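Long-range contacts in UL37 (Suid herpesvirus 1, PDB 5J2Z), which is a tegument protein that probably guides retrograde axonal transport of alpha-herpesviruses to promote neuroinvasion, and whose N-terminal half, described here, binds calcium ions: residues V154-T159 and R383-Y388; P208-L213 and A296-G301; T217-F222 and D273-E278; A309-D314 and D351-A356. The protein carries 5 engineered substitutions. All blocks are in the same frame, centred on the assembly; numbering follows the deposited sequence.

Contact 1: V154-T159 and R383-Y388; sequences VPPEQT and RLLDDY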
# COMPACT_ATOMS: atom_id res chain seq x y z
N VAL A 154 -9.98 5.11 -7.92
CA VAL A 154 -8.97 4.17 -8.39
C VAL A 154 -9.11 2.87 -7.61
O VAL A 154 -8.94 2.86 -6.39
CB VAL A 154 -7.56 4.75 -8.23
CG1 VAL A 154 -6.51 3.73 -8.62
CG2 VAL A 154 -7.42 6.03 -9.04
N PRO A 155 -9.41 1.75 -8.26
CA PRO A 155 -9.40 0.47 -7.55
C PRO A 155 -8.02 0.22 -6.96
O PRO A 155 -7.02 0.27 -7.69
CB PRO A 155 -9.72 -0.56 -8.65
CG PRO A 155 -10.42 0.25 -9.73
CD PRO A 155 -9.77 1.59 -9.69
N PRO A 156 -7.92 -0.02 -5.66
CA PRO A 156 -6.60 -0.36 -5.11
C PRO A 156 -6.10 -1.70 -5.61
O PRO A 156 -4.88 -1.95 -5.57
CB PRO A 156 -6.83 -0.35 -3.58
CG PRO A 156 -8.16 0.39 -3.39
CD PRO A 156 -8.96 0.02 -4.61
N GLU A 157 -6.99 -2.56 -6.11
CA GLU A 157 -6.58 -3.78 -6.79
C GLU A 157 -5.67 -3.48 -7.98
O GLU A 157 -4.86 -4.33 -8.36
CB GLU A 157 -7.81 -4.56 -7.27
CG GLU A 157 -8.91 -4.74 -6.22
CD GLU A 157 -10.05 -3.74 -6.35
OE1 GLU A 157 -11.00 -4.00 -7.13
OE2 GLU A 157 -10.00 -2.69 -5.67
N GLN A 158 -5.80 -2.30 -8.59
CA GLN A 158 -4.95 -1.86 -9.68
C GLN A 158 -3.71 -1.13 -9.19
O GLN A 158 -2.85 -0.77 -10.01
CB GLN A 158 -5.71 -0.92 -10.63
CG GLN A 158 -6.73 -1.60 -11.54
CD GLN A 158 -7.53 -0.60 -12.38
OE1 GLN A 158 -7.10 0.54 -12.60
NE2 GLN A 158 -8.69 -1.03 -12.86
N THR A 159 -3.61 -0.87 -7.88
CA THR A 159 -2.50 -0.11 -7.35
C THR A 159 -1.18 -0.83 -7.63
O THR A 159 -0.92 -1.91 -7.08
CB THR A 159 -2.68 0.15 -5.85
OG1 THR A 159 -3.69 1.16 -5.66
CG2 THR A 159 -1.35 0.61 -5.19
N ARG A 383 -7.34 0.64 8.36
CA ARG A 383 -5.93 0.44 8.70
C ARG A 383 -5.14 -0.12 7.51
O ARG A 383 -4.01 0.29 7.27
CB ARG A 383 -5.78 -0.49 9.91
CG ARG A 383 -6.18 0.09 11.24
CD ARG A 383 -5.46 -0.61 12.38
NE ARG A 383 -6.11 -1.85 12.83
CZ ARG A 383 -5.44 -2.90 13.32
NH1 ARG A 383 -4.11 -2.88 13.40
NH2 ARG A 383 -6.10 -3.99 13.71
N LEU A 384 -5.74 -1.04 6.76
CA LEU A 384 -5.05 -1.78 5.70
C LEU A 384 -4.97 -1.01 4.38
O LEU A 384 -3.98 -1.15 3.65
CB LEU A 384 -5.78 -3.11 5.48
CG LEU A 384 -5.64 -4.17 6.56
CD1 LEU A 384 -6.42 -5.42 6.18
CD2 LEU A 384 -4.18 -4.47 6.76
N LEU A 385 -5.97 -0.19 4.09
CA LEU A 385 -6.16 0.40 2.77
C LEU A 385 -4.93 1.14 2.26
O LEU A 385 -4.54 0.98 1.10
CB LEU A 385 -7.37 1.35 2.82
CG LEU A 385 -7.52 2.21 1.56
CD1 LEU A 385 -7.84 1.32 0.32
CD2 LEU A 385 -8.57 3.25 1.82
N ASP A 386 -4.31 1.99 3.09
CA ASP A 386 -3.17 2.78 2.63
C ASP A 386 -1.95 1.93 2.28
O ASP A 386 -1.03 2.44 1.63
CB ASP A 386 -2.78 3.81 3.69
CG ASP A 386 -2.13 3.17 4.90
OD1 ASP A 386 -2.82 2.44 5.63
OD2 ASP A 386 -0.90 3.37 5.10
N ASP A 387 -1.91 0.67 2.72
CA ASP A 387 -0.81 -0.24 2.43
C ASP A 387 -1.12 -1.21 1.30
O ASP A 387 -0.21 -1.92 0.84
CB ASP A 387 -0.44 -1.04 3.66
CG ASP A 387 -0.06 -0.18 4.83
OD1 ASP A 387 1.12 0.20 4.90
OD2 ASP A 387 -0.94 0.09 5.69
N TYR A 388 -2.37 -1.25 0.84
CA TYR A 388 -2.79 -2.29 -0.08
C TYR A 388 -1.95 -2.25 -1.35
O TYR A 388 -1.80 -1.19 -1.99
CB TYR A 388 -4.27 -2.15 -0.43
CG TYR A 388 -4.73 -3.36 -1.18
CD1 TYR A 388 -4.68 -3.40 -2.57
CD2 TYR A 388 -5.15 -4.50 -0.50
CE1 TYR A 388 -5.06 -4.52 -3.26
CE2 TYR A 388 -5.52 -5.63 -1.20
CZ TYR A 388 -5.47 -5.62 -2.58
OH TYR A 388 -5.85 -6.72 -3.29
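P156 and Y388 bring the two backbones together, with their CA atoms 6.6 Å apart, where the short 3-10 segment 156-158 faces the type I turn from L385 to Y388. Most of the buried surface belongs to these two residues. CG of Y388 lies anti to the backbone N (chi1 -170°), which sends the ring across to the 3-10 turn. There the ring presents an edge to the peptide carbonyl of P156: CD1 of Y388 is 3.3 Å from P156 O, near the ring plane. Within its own turn that oxygen accepts the hydrogen bond of T159 N at 2.8 Å. P156 CB lies 3.9 Å from the same carbon, Y388 CD1, while the next ring atom, P156 CG, lies 3.8 Å from L385 CD1, the two side chains crossing obliquely. The methyl CG2 of T159 approaches the carbonyl oxygen of Y388 at 3.7 Å. N189 ties the segments together from outside, its amide pairing through OD1 with T159 OG1 and donating from ND2 to Y388 O. P333 of helix 333-342 touches P156, E157 and Y388, and Y394 stacks edge-to-face with the Y388 ring. The contact is a buried junction between a proline-led loop and the turn after a long helix, near the middle of a chain built of helices and loops, without strands.

Contact 2: P208-L213 and A296-G301; sequences PLTRAL and ALLDPG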
# COMPACT_ATOMS: atom_id res chain seq x y z
N PRO A 208 -29.67 17.49 2.04
CA PRO A 208 -28.68 18.50 2.44
C PRO A 208 -27.93 18.14 3.71
O PRO A 208 -26.71 18.34 3.78
CB PRO A 208 -29.53 19.76 2.60
CG PRO A 208 -30.67 19.55 1.65
CD PRO A 208 -30.97 18.09 1.66
N LEU A 209 -28.62 17.62 4.72
CA LEU A 209 -27.93 17.25 5.96
C LEU A 209 -26.87 16.19 5.68
O LEU A 209 -25.71 16.33 6.09
CB LEU A 209 -28.94 16.76 7.00
CG LEU A 209 -28.40 16.37 8.38
CD1 LEU A 209 -27.71 17.54 9.07
CD2 LEU A 209 -29.54 15.84 9.25
N THR A 210 -27.26 15.12 4.98
CA THR A 210 -26.29 14.11 4.57
C THR A 210 -25.08 14.75 3.90
O THR A 210 -23.94 14.57 4.33
CB THR A 210 -26.95 13.11 3.61
OG1 THR A 210 -28.15 12.59 4.20
CG2 THR A 210 -26.01 11.96 3.31
N ARG A 211 -25.32 15.52 2.84
CA ARG A 211 -24.22 16.17 2.13
C ARG A 211 -23.41 17.07 3.05
O ARG A 211 -22.17 17.07 3.00
CB ARG A 211 -24.76 16.97 0.94
CG ARG A 211 -25.34 16.08 -0.17
CD ARG A 211 -26.12 16.87 -1.20
NE ARG A 211 -25.26 17.74 -1.98
CZ ARG A 211 -25.58 18.24 -3.17
NH1 ARG A 211 -26.75 17.94 -3.73
NH2 ARG A 211 -24.73 19.03 -3.82
N ALA A 212 -24.07 17.83 3.93
CA ALA A 212 -23.34 18.71 4.83
C ALA A 212 -22.43 17.93 5.77
O ALA A 212 -21.33 18.38 6.11
CB ALA A 212 -24.32 19.58 5.63
N LEU A 213 -22.88 16.75 6.22
CA LEU A 213 -22.05 15.97 7.14
C LEU A 213 -20.87 15.33 6.40
O LEU A 213 -19.75 15.32 6.91
CB LEU A 213 -22.90 14.92 7.86
CG LEU A 213 -23.94 15.50 8.84
CD1 LEU A 213 -24.81 14.43 9.46
CD2 LEU A 213 -23.26 16.30 9.94
N ALA A 296 -35.42 10.70 9.50
CA ALA A 296 -36.21 11.17 8.38
C ALA A 296 -35.52 12.29 7.62
O ALA A 296 -35.87 12.53 6.46
CB ALA A 296 -37.58 11.65 8.86
N LEU A 297 -34.55 12.97 8.23
CA LEU A 297 -33.77 13.98 7.54
C LEU A 297 -32.50 13.43 6.91
O LEU A 297 -31.69 14.20 6.38
CB LEU A 297 -33.44 15.13 8.50
CG LEU A 297 -34.69 15.76 9.12
CD1 LEU A 297 -34.34 16.69 10.26
CD2 LEU A 297 -35.49 16.50 8.07
N LEU A 298 -32.30 12.11 6.96
CA LEU A 298 -31.11 11.47 6.42
C LEU A 298 -31.49 10.54 5.27
O LEU A 298 -32.67 10.25 5.03
CB LEU A 298 -30.35 10.71 7.52
CG LEU A 298 -29.82 11.62 8.65
CD1 LEU A 298 -29.24 10.83 9.82
CD2 LEU A 298 -28.80 12.62 8.11
N ASP A 299 -30.53 10.12 4.59
CA ASP A 299 -30.83 9.18 3.51
C ASP A 299 -30.70 7.75 4.03
O ASP A 299 -29.80 7.46 4.82
CB ASP A 299 -29.88 9.39 2.33
CG ASP A 299 -30.18 10.68 1.56
OD1 ASP A 299 -30.93 10.63 0.55
OD2 ASP A 299 -29.67 11.74 1.96
N PRO A 300 -31.60 6.86 3.62
CA PRO A 300 -31.63 5.52 4.23
C PRO A 300 -30.28 4.81 4.24
O PRO A 300 -29.91 4.21 5.25
CB PRO A 300 -32.65 4.77 3.37
CG PRO A 300 -33.50 5.81 2.82
CD PRO A 300 -32.65 7.02 2.61
N GLY A 301 -29.52 4.88 3.14
CA GLY A 301 -28.28 4.13 3.07
C GLY A 301 -27.10 4.74 3.79
O GLY A 301 -26.09 4.05 3.98
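L209 and L298 make the tight part of this contact: their CD2 methyls meet at 3.5 Å, with the two side chains set obliquely to each other. L209 holds CG anti to its backbone N (chi1 -178°), and this points the isobutyl group at the loop 296-301. Beside it, the hydroxyl of T210 donates at 2.8 Å to D299 OD2, meeting the anti lone pair of that carboxylate oxygen, the one away from its other oxygen; the side chains cross at about a right angle. D299 OD2 also accepts from K207 N, so two donors grip it at the start of helix 208-223, where the helix end would probably stabilise its negative charge. L297 packs more loosely. Its CB lies 4.0 Å from L209 CD2, and the residue is partly open to solvent, as is D299, although L297 also touches A246. Beyond them the loop runs out into solvent at P300, while on the buried side H306 touches both L298 and L213. K207 NZ adds hydrogen bonds to the carbonyls of A296 and L298. The result is an acidic loop residue bound at the N-terminal end of a helix, with L209 of the helix packed on L298 of the loop beside it.

Contact 3: T217-F222 and D273-E278; sequences TIADEF and DAYVRE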
# COMPACT_ATOMS: atom_id res chain seq x y z
N THR A 217 -16.79 15.49 7.46
CA THR A 217 -15.86 14.37 7.54
C THR A 217 -14.66 14.59 6.63
O THR A 217 -13.53 14.22 6.98
CB THR A 217 -16.54 13.05 7.16
OG1 THR A 217 -16.85 13.06 5.76
CG2 THR A 217 -17.78 12.80 7.96
N ILE A 218 -14.88 15.17 5.45
CA ILE A 218 -13.78 15.42 4.51
C ILE A 218 -12.83 16.45 5.10
O ILE A 218 -11.61 16.25 5.13
CB ILE A 218 -14.33 15.87 3.15
CG1 ILE A 218 -15.03 14.71 2.43
CG2 ILE A 218 -13.23 16.56 2.30
CD1 ILE A 218 -16.03 15.19 1.38
N ALA A 219 -13.38 17.57 5.59
CA ALA A 219 -12.54 18.60 6.20
C ALA A 219 -11.70 18.03 7.33
O ALA A 219 -10.51 18.34 7.46
CB ALA A 219 -13.39 19.76 6.70
N ASP A 220 -12.29 17.14 8.14
CA ASP A 220 -11.56 16.63 9.31
C ASP A 220 -10.56 15.53 8.95
O ASP A 220 -9.48 15.47 9.54
CB ASP A 220 -12.55 16.11 10.35
CG ASP A 220 -13.38 17.22 10.99
OD1 ASP A 220 -13.00 18.42 10.87
OD2 ASP A 220 -14.41 16.89 11.61
N GLU A 221 -10.89 14.64 8.01
CA GLU A 221 -9.95 13.56 7.70
C GLU A 221 -8.83 14.01 6.79
O GLU A 221 -7.70 13.53 6.91
CB GLU A 221 -10.67 12.39 7.05
CG GLU A 221 -10.59 11.12 7.86
CD GLU A 221 -11.93 10.44 7.92
OE1 GLU A 221 -12.66 10.55 6.90
OE2 GLU A 221 -12.26 9.84 8.98
N PHE A 222 -9.10 14.91 5.86
CA PHE A 222 -8.14 15.15 4.79
C PHE A 222 -7.63 16.58 4.70
O PHE A 222 -6.66 16.81 3.99
CB PHE A 222 -8.74 14.72 3.44
CG PHE A 222 -9.10 13.26 3.36
CD1 PHE A 222 -8.12 12.29 3.17
CD2 PHE A 222 -10.42 12.85 3.50
CE1 PHE A 222 -8.44 10.95 3.12
CE2 PHE A 222 -10.75 11.51 3.45
CZ PHE A 222 -9.77 10.56 3.26
N ASP A 273 -19.47 27.43 8.37
CA ASP A 273 -18.05 27.37 8.06
C ASP A 273 -17.53 26.01 8.49
O ASP A 273 -17.42 25.74 9.69
CB ASP A 273 -17.28 28.49 8.75
CG ASP A 273 -15.85 28.57 8.31
OD1 ASP A 273 -15.28 27.53 7.91
OD2 ASP A 273 -15.29 29.68 8.35
N ALA A 274 -17.19 25.17 7.51
CA ALA A 274 -16.71 23.83 7.80
C ALA A 274 -15.53 23.82 8.76
O ALA A 274 -15.38 22.89 9.55
CB ALA A 274 -16.34 23.13 6.49
N TYR A 275 -14.70 24.86 8.71
CA TYR A 275 -13.44 24.89 9.46
C TYR A 275 -13.58 25.48 10.85
O TYR A 275 -12.58 25.55 11.58
CB TYR A 275 -12.37 25.64 8.64
CG TYR A 275 -12.01 24.91 7.36
CD1 TYR A 275 -11.10 23.86 7.38
CD2 TYR A 275 -12.60 25.25 6.16
CE1 TYR A 275 -10.78 23.17 6.22
CE2 TYR A 275 -12.28 24.57 4.99
CZ TYR A 275 -11.36 23.54 5.03
OH TYR A 275 -11.04 22.86 3.88
N VAL A 276 -14.77 25.92 11.24
CA VAL A 276 -15.05 26.24 12.64
C VAL A 276 -15.38 24.93 13.35
O VAL A 276 -16.24 24.17 12.90
CB VAL A 276 -16.21 27.25 12.75
CG1 VAL A 276 -16.61 27.46 14.20
CG2 VAL A 276 -15.82 28.57 12.11
N ARG A 277 -14.69 24.67 14.45
CA ARG A 277 -14.85 23.41 15.17
C ARG A 277 -15.15 23.60 16.65
O ARG A 277 -15.46 22.61 17.33
CB ARG A 277 -13.58 22.56 15.02
CG ARG A 277 -13.29 22.18 13.57
CD ARG A 277 -12.10 21.26 13.46
NE ARG A 277 -12.01 20.64 12.14
CZ ARG A 277 -11.28 21.12 11.14
NH1 ARG A 277 -10.58 22.23 11.31
NH2 ARG A 277 -11.26 20.50 9.97
N GLU A 278 -15.09 24.82 17.16
CA GLU A 278 -15.28 25.11 18.57
C GLU A 278 -16.34 26.19 18.70
O GLU A 278 -16.71 26.85 17.72
CB GLU A 278 -13.96 25.57 19.21
CG GLU A 278 -12.85 24.54 19.09
CD GLU A 278 -11.46 25.15 19.02
OE1 GLU A 278 -11.24 26.21 19.64
OE2 GLU A 278 -10.60 24.56 18.33
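A side-on salt bridge between R277 and D220 fastens the loop after helix 260-271 to the C-terminal part of helix 208-223, in a helix-and-loop part of the protein. The loop side is shaped by a type I turn from D273 to V276 and by an Asx turn, in which D273 OD1 accepts Y275 N at 2.8 Å. Past this turn R277 reaches out with its chain extended from CG to NE (chi3 166°), running alongside D220 in the opposite direction. Both of its bonding nitrogens go to a single oxygen: NE lies 2.7 Å and NH2 2.9 Å from D220 OD1. The oxygen sits in the guanidinium plane, and the carboxylate plane is turned 44° from it; NH2 meets OD1 nearly along the C-O bond, and NE comes from the syn side, 31° out of the carboxylate plane. The other oxygen, D220 OD2, is engaged by R264 NE in a second salt bridge, so the carboxylate is held between two arginines. R264 also donates to A274 O, and R277 NH2 donates to H224 O just beyond the helix. The apolar part is slighter. A219 CB looks into the loop, 4.5 Å from A274 CB, and L231 of helix 229-239 touches both A219 and Y275. Y275 is fixed at its far end by a hydrogen bond between OH and N228 N. The nearest approach of its ring to A219 is CE1 of Y275, 4.3 Å from A219 CB.

Contact 4: A309-D314 and D351-A356; sequences AAADLD and DLLERA. With CA (calcium ion), chain D; CA (calcium ion), chain E; CA (calcium ion), chain I.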
# COMPACT_ATOMS: atom_id res chain seq x y z
N ALA A 309 -26.01 10.63 16.15
CA ALA A 309 -27.28 9.90 16.20
C ALA A 309 -27.06 8.39 16.17
O ALA A 309 -27.67 7.65 16.95
CB ALA A 309 -28.18 10.34 15.05
N ALA A 310 -26.19 7.90 15.28
CA ALA A 310 -25.98 6.46 15.22
C ALA A 310 -25.34 5.93 16.49
O ALA A 310 -25.55 4.78 16.86
CB ALA A 310 -25.14 6.11 14.00
N ALA A 311 -24.57 6.76 17.20
CA ALA A 311 -23.94 6.33 18.44
C ALA A 311 -24.84 6.51 19.67
O ALA A 311 -24.46 6.10 20.77
CB ALA A 311 -22.61 7.06 18.65
N ASP A 312 -26.03 7.11 19.52
CA ASP A 312 -26.92 7.34 20.65
C ASP A 312 -27.89 6.16 20.76
O ASP A 312 -29.09 6.26 20.48
CB ASP A 312 -27.63 8.68 20.50
CG ASP A 312 -28.26 9.17 21.80
OD1 ASP A 312 -27.99 8.61 22.89
OD2 ASP A 312 -29.04 10.14 21.73
N LEU A 313 -27.33 5.03 21.20
CA LEU A 313 -27.99 3.73 21.09
C LEU A 313 -29.20 3.59 22.02
O LEU A 313 -30.12 2.84 21.70
CB LEU A 313 -26.98 2.62 21.37
CG LEU A 313 -25.85 2.55 20.34
CD1 LEU A 313 -24.77 1.57 20.77
CD2 LEU A 313 -26.43 2.17 19.00
N ASP A 314 -29.23 4.29 23.16
CA ASP A 314 -30.41 4.19 24.00
C ASP A 314 -31.60 4.97 23.44
O ASP A 314 -32.74 4.72 23.85
CB ASP A 314 -30.08 4.64 25.43
CG ASP A 314 -29.61 6.06 25.50
OD1 ASP A 314 -29.55 6.72 24.43
OD2 ASP A 314 -29.28 6.52 26.61
N ASP A 351 -14.37 4.23 14.17
CA ASP A 351 -13.76 4.19 15.48
C ASP A 351 -14.78 4.50 16.57
O ASP A 351 -14.82 3.81 17.60
CB ASP A 351 -12.61 5.18 15.50
CG ASP A 351 -11.77 5.04 16.72
OD1 ASP A 351 -10.77 4.27 16.69
OD2 ASP A 351 -12.12 5.69 17.72
N LEU A 352 -15.64 5.51 16.34
CA LEU A 352 -16.61 5.91 17.36
C LEU A 352 -17.74 4.90 17.49
O LEU A 352 -18.15 4.57 18.61
CB LEU A 352 -17.17 7.30 17.02
CG LEU A 352 -16.14 8.42 17.08
CD1 LEU A 352 -16.59 9.70 16.37
CD2 LEU A 352 -15.85 8.70 18.53
N LEU A 353 -18.26 4.39 16.37
CA LEU A 353 -19.35 3.43 16.44
C LEU A 353 -18.89 2.07 16.96
O LEU A 353 -19.69 1.33 17.54
CB LEU A 353 -20.00 3.28 15.06
CG LEU A 353 -20.75 4.53 14.63
CD1 LEU A 353 -21.25 4.39 13.21
CD2 LEU A 353 -21.90 4.77 15.62
N GLU A 354 -17.63 1.73 16.76
CA GLU A 354 -17.11 0.50 17.36
C GLU A 354 -17.04 0.62 18.88
O GLU A 354 -17.38 -0.32 19.60
CB GLU A 354 -15.74 0.18 16.76
CG GLU A 354 -14.96 -0.89 17.52
CD GLU A 354 -13.54 -1.10 17.03
OE1 GLU A 354 -13.21 -0.68 15.90
OE2 GLU A 354 -12.76 -1.68 17.80
N ARG A 355 -16.59 1.78 19.38
CA ARG A 355 -16.55 2.00 20.83
C ARG A 355 -17.95 2.03 21.43
O ARG A 355 -18.19 1.43 22.49
CB ARG A 355 -15.81 3.30 21.13
CG ARG A 355 -15.44 3.50 22.58
CD ARG A 355 -14.15 4.33 22.74
NE ARG A 355 -14.02 5.37 21.71
CZ ARG A 355 -13.07 5.40 20.77
NH1 ARG A 355 -12.13 4.46 20.71
NH2 ARG A 355 -13.06 6.39 19.89
N ALA A 356 -18.89 2.72 20.78
CA ALA A 356 -20.24 2.85 21.31
C ALA A 356 -21.00 1.52 21.31
O ALA A 356 -21.85 1.28 22.17
CB ALA A 356 -21.00 3.89 20.50
CA CA D . -27.43 8.15 25.23
CA CA E . -28.11 6.90 28.71
CA CA I . -9.74 2.34 16.50
O HOH W 1 -11.69 1.70 14.54
O HOH W 2 -29.76 8.37 28.74
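A356, L353 and A311 bury the most surface where helix 347-358 lies against the turn that follows the short helix 307-310, a turn leading directly into a calcium site. The backbones come close, A311 CA and L353 CA being 5.8 Å apart, consistent with the small alanine side chains there. L353 has its CG anti to the carbonyl carbon (chi1 -69°), which lets CD2 reach over the turn. That methyl touches A310 CB and A311 CB, each at 3.9 Å, and also lies over the peptide joining them. One helical turn on, A356 CB meets A311 CB at 4.0 Å, so A311 CB sits over the notch between L353 and A356. L313 extends the apolar patch along the helix, its CD1 reaching the carbonyl oxygen of A356. The loop residue F345, and A375 of helix 366-385, touch L353 as well. At the far end of the helix segment D351 OD1 binds a calcium ion at 2.2 Å. On the other side, D312 and D314 carry two more calcium ions, and T290 OG1 is hydrogen-bonded to D312 OD2. D312 OD1 is 2.4 Å from the first ion, which D314 grips with both oxygens, while D314 OD2 also bridges to the second ion at 2.4 Å.

How the contacts relate
Contact 1 lies near the middle of the chain, its centre about 6 Å from the chain's centre, and closes the longest loop; the other three are nested within it. Contact 3 in turn sits inside the loop closed by contact 2, and contact 4 follows both in series. Contacts 2 and 3 share helix 208-223, joining its start and its later turns to two parts of the connection between helices 260-271 and 307-310; their centres are about 17 Å apart. Contact 4 is also about 17 Å from contact 2, centre to centre. Contacts 2, 3 and 4 thus knit one end of the elongated helical molecule, about 25 to 28 Å from contact 1, centre to centre.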